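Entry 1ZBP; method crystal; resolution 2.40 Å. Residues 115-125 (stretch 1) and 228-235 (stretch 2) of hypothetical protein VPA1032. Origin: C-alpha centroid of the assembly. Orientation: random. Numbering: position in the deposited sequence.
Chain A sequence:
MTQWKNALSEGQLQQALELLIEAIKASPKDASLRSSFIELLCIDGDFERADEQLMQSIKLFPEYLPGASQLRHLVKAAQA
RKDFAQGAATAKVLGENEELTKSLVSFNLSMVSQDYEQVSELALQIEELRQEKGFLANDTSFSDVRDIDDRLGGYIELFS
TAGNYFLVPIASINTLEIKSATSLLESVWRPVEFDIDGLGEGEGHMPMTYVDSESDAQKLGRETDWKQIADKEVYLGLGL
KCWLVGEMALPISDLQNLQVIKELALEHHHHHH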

# COMPACT_ATOMS: atom_id res chain seq x y z
N ASP A 115 7.20 -23.11 -4.05
CA ASP A 115 6.30 -24.25 -3.92
C ASP A 115 4.90 -23.77 -4.26
O ASP A 115 4.06 -23.57 -3.39
CB ASP A 115 6.35 -24.81 -2.49
CG ASP A 115 5.39 -25.98 -2.28
OD1 ASP A 115 5.27 -26.82 -3.20
OD2 ASP A 115 4.77 -26.06 -1.20
N TYR A 116 4.67 -23.57 -5.56
CA TYR A 116 3.39 -23.09 -6.06
C TYR A 116 2.24 -24.05 -5.83
O TYR A 116 1.10 -23.79 -6.23
CB TYR A 116 3.49 -22.77 -7.56
CG TYR A 116 4.67 -21.89 -7.91
CD1 TYR A 116 5.00 -20.79 -7.13
CD2 TYR A 116 5.46 -22.17 -9.03
CE1 TYR A 116 6.09 -19.98 -7.45
CE2 TYR A 116 6.55 -21.36 -9.35
CZ TYR A 116 6.86 -20.26 -8.55
OH TYR A 116 7.94 -19.46 -8.85
N GLU A 117 2.52 -25.19 -5.20
CA GLU A 117 1.48 -26.16 -4.93
C GLU A 117 0.84 -25.81 -3.60
O GLU A 117 -0.35 -26.05 -3.38
CB GLU A 117 2.07 -27.58 -4.88
CG GLU A 117 1.02 -28.69 -5.01
CD GLU A 117 0.32 -28.69 -6.37
OE1 GLU A 117 -0.42 -27.72 -6.66
OE2 GLU A 117 0.50 -29.66 -7.14
N GLN A 118 1.63 -25.24 -2.70
CA GLN A 118 1.14 -24.84 -1.39
C GLN A 118 0.48 -23.46 -1.48
O GLN A 118 -0.45 -23.15 -0.73
CB GLN A 118 2.30 -24.82 -0.38
CG GLN A 118 1.86 -24.67 1.07
CD GLN A 118 3.03 -24.50 2.02
OE1 GLN A 118 2.85 -24.21 3.21
NE2 GLN A 118 4.24 -24.67 1.50
N VAL A 119 0.96 -22.62 -2.41
CA VAL A 119 0.40 -21.29 -2.59
C VAL A 119 -1.02 -21.44 -3.14
O VAL A 119 -1.93 -20.69 -2.77
CB VAL A 119 1.24 -20.43 -3.57
CG1 VAL A 119 2.70 -20.43 -3.16
CG2 VAL A 119 1.10 -20.93 -4.99
N SER A 120 -1.19 -22.42 -4.03
CA SER A 120 -2.49 -22.71 -4.64
C SER A 120 -3.45 -23.23 -3.59
O SER A 120 -4.64 -22.96 -3.65
CB SER A 120 -2.32 -23.76 -5.74
OG SER A 120 -3.55 -24.04 -6.39
N GLU A 121 -2.92 -23.98 -2.62
CA GLU A 121 -3.73 -24.54 -1.55
C GLU A 121 -4.04 -23.50 -0.48
O GLU A 121 -5.16 -23.43 0.03
CB GLU A 121 -3.01 -25.73 -0.90
CG GLU A 121 -3.09 -27.03 -1.69
CD GLU A 121 -4.37 -27.81 -1.43
OE1 GLU A 121 -5.46 -27.29 -1.76
OE2 GLU A 121 -4.27 -28.94 -0.90
N LEU A 122 -3.03 -22.69 -0.15
CA LEU A 122 -3.18 -21.65 0.87
C LEU A 122 -4.13 -20.56 0.40
O LEU A 122 -4.94 -20.05 1.17
CB LEU A 122 -1.82 -21.05 1.21
CG LEU A 122 -0.95 -21.95 2.08
CD1 LEU A 122 0.46 -21.39 2.15
CD2 LEU A 122 -1.57 -22.05 3.46
N ALA A 123 -4.03 -20.20 -0.87
CA ALA A 123 -4.89 -19.17 -1.43
C ALA A 123 -6.36 -19.57 -1.27
O ALA A 123 -7.17 -18.79 -0.77
CB ALA A 123 -4.55 -18.94 -2.89
N LEU A 124 -6.69 -20.79 -1.68
CA LEU A 124 -8.06 -21.29 -1.59
C LEU A 124 -8.57 -21.36 -0.15
O LEU A 124 -9.73 -21.04 0.12
CB LEU A 124 -8.17 -22.67 -2.25
CG LEU A 124 -7.96 -22.69 -3.78
CD1 LEU A 124 -7.68 -24.12 -4.24
CD2 LEU A 124 -9.18 -22.12 -4.48
N GLN A 125 -7.70 -21.78 0.77
CA GLN A 125 -8.07 -21.89 2.19
C GLN A 125 -8.39 -20.50 2.79
O GLN A 125 -9.38 -20.33 3.49
CB GLN A 125 -6.93 -22.55 2.99
CG GLN A 125 -6.61 -23.99 2.56
CD GLN A 125 -5.51 -24.65 3.39
OE1 GLN A 125 -4.37 -24.16 3.45
NE2 GLN A 125 -5.84 -25.77 4.03
N GLN A 228 0.33 -14.23 -13.67
CA GLN A 228 -0.13 -15.48 -13.10
C GLN A 228 1.08 -16.23 -12.54
O GLN A 228 2.15 -16.24 -13.16
CB GLN A 228 -0.83 -16.32 -14.17
CG GLN A 228 -1.22 -17.71 -13.71
CD GLN A 228 -1.91 -18.52 -14.80
OE1 GLN A 228 -1.54 -18.43 -15.98
NE2 GLN A 228 -2.89 -19.32 -14.42
N ILE A 229 0.92 -16.83 -11.37
CA ILE A 229 2.00 -17.56 -10.72
C ILE A 229 2.59 -18.62 -11.65
O ILE A 229 3.54 -18.36 -12.39
CB ILE A 229 1.50 -18.24 -9.41
CG1 ILE A 229 0.86 -17.19 -8.50
CG2 ILE A 229 2.66 -18.92 -8.69
CD1 ILE A 229 1.73 -15.96 -8.26
N ALA A 230 2.02 -19.83 -11.60
CA ALA A 230 2.48 -20.92 -12.45
C ALA A 230 1.34 -21.25 -13.39
O ALA A 230 1.12 -20.58 -14.39
CB ALA A 230 2.84 -22.13 -11.60
N ASP A 231 0.61 -22.31 -13.03
CA ASP A 231 -0.53 -22.76 -13.81
C ASP A 231 -1.77 -22.77 -12.93
O ASP A 231 -2.83 -23.25 -13.34
CB ASP A 231 -0.27 -24.17 -14.37
CG ASP A 231 0.47 -25.07 -13.39
OD1 ASP A 231 0.23 -24.96 -12.17
OD2 ASP A 231 1.29 -25.90 -13.85
N LYS A 232 -1.64 -22.24 -11.72
CA LYS A 232 -2.76 -22.19 -10.79
C LYS A 232 -3.63 -20.98 -11.07
O LYS A 232 -3.41 -20.25 -12.03
CB LYS A 232 -2.27 -22.12 -9.34
CG LYS A 232 -1.49 -23.34 -8.87
CD LYS A 232 -0.09 -23.35 -9.43
CE LYS A 232 0.63 -24.62 -9.01
NZ LYS A 232 -0.11 -25.84 -9.48
N GLU A 233 -4.63 -20.77 -10.21
CA GLU A 233 -5.53 -19.63 -10.33
C GLU A 233 -5.11 -18.51 -9.37
O GLU A 233 -5.93 -17.74 -8.90
CB GLU A 233 -6.98 -20.05 -10.06
CG GLU A 233 -7.21 -20.91 -8.80
CD GLU A 233 -6.95 -20.17 -7.49
OE1 GLU A 233 -7.62 -19.15 -7.23
OE2 GLU A 233 -6.08 -20.63 -6.72
N VAL A 234 -3.81 -18.42 -9.10
CA VAL A 234 -3.26 -17.39 -8.22
C VAL A 234 -2.67 -16.26 -9.07
O VAL A 234 -1.67 -16.45 -9.77
CB VAL A 234 -2.15 -17.97 -7.32
CG1 VAL A 234 -1.65 -16.91 -6.36
CG2 VAL A 234 -2.68 -19.17 -6.55
N TYR A 235 -3.30 -15.09 -9.02
CA TYR A 235 -2.85 -13.93 -9.79
C TYR A 235 -2.41 -12.79 -8.87
O TYR A 235 -3.19 -12.32 -8.04
CB TYR A 235 -3.98 -13.45 -10.70
CG TYR A 235 -4.43 -14.49 -11.70
CD1 TYR A 235 -3.77 -14.65 -12.92
CD2 TYR A 235 -5.50 -15.35 -11.41
CE1 TYR A 235 -4.15 -15.65 -13.83
CE2 TYR A 235 -5.89 -16.34 -12.31
CZ TYR A 235 -5.22 -16.49 -13.51
OH TYR A 235 -5.60 -17.47 -14.39

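Most of stretch 1 is helix, and the helix continues beyond Q125, whereas stretch 2 is irregular chain, closed on itself by the backbone bond from I229 N to V234 O (3.1 Å). CA of Y116 lies 6.8 Å from CA of A230, and CA of S120 lies 6.2 Å from CA of K232, so one helical turn on stretch 1 matches two residues on the more extended stretch 2. No backbone-to-backbone hydrogen bond joins them; side chains of stretch 2 meet both side chains and backbone of the helix, and the contact buries 413 Å² in all.

The Y116 ring meets I229 and A230. I229 CG2 sits 3.8 Å from the ring centroid and 29° off the normal, the geometry of a CH-pi contact over the face. A230 CB approaches Y116 CD2 obliquely at 3.7 Å.

K232 has the largest covered area, 73 Å². Its aliphatic chain lies along the helix: CG is 3.3 Å from S120 CB, and CE is 3.7 Å from Y116 CB and only 2.9 Å from Y116 O, a close contact rather than a hydrogen bond. This course brings its ammonium to E117, whose CB points away but whose carboxylate returns toward stretch 2. The salt bridge from K232 NZ to E117 OE1 is long at 3.4 Å, and its hydrogen bond is weak. K232 NZ is closer to D231 OD1, at 2.9 Å, so the lysine charge is shared between an acid of its own stretch and one of the helix.

Further along, V234 CG2 packs 4.0 Å from S120 CA, 4.1 Å from A123 CB and 4.5 Å from V119 CG2, a looser apolar contact. E233 extends its carboxylate toward the same part of the helix, with OE2 4.1 Å from L124 CG and 4.3 Å from S120 OG. The latter distance is too long for a hydrogen bond, and OE2 is buried here without a polar partner in the model.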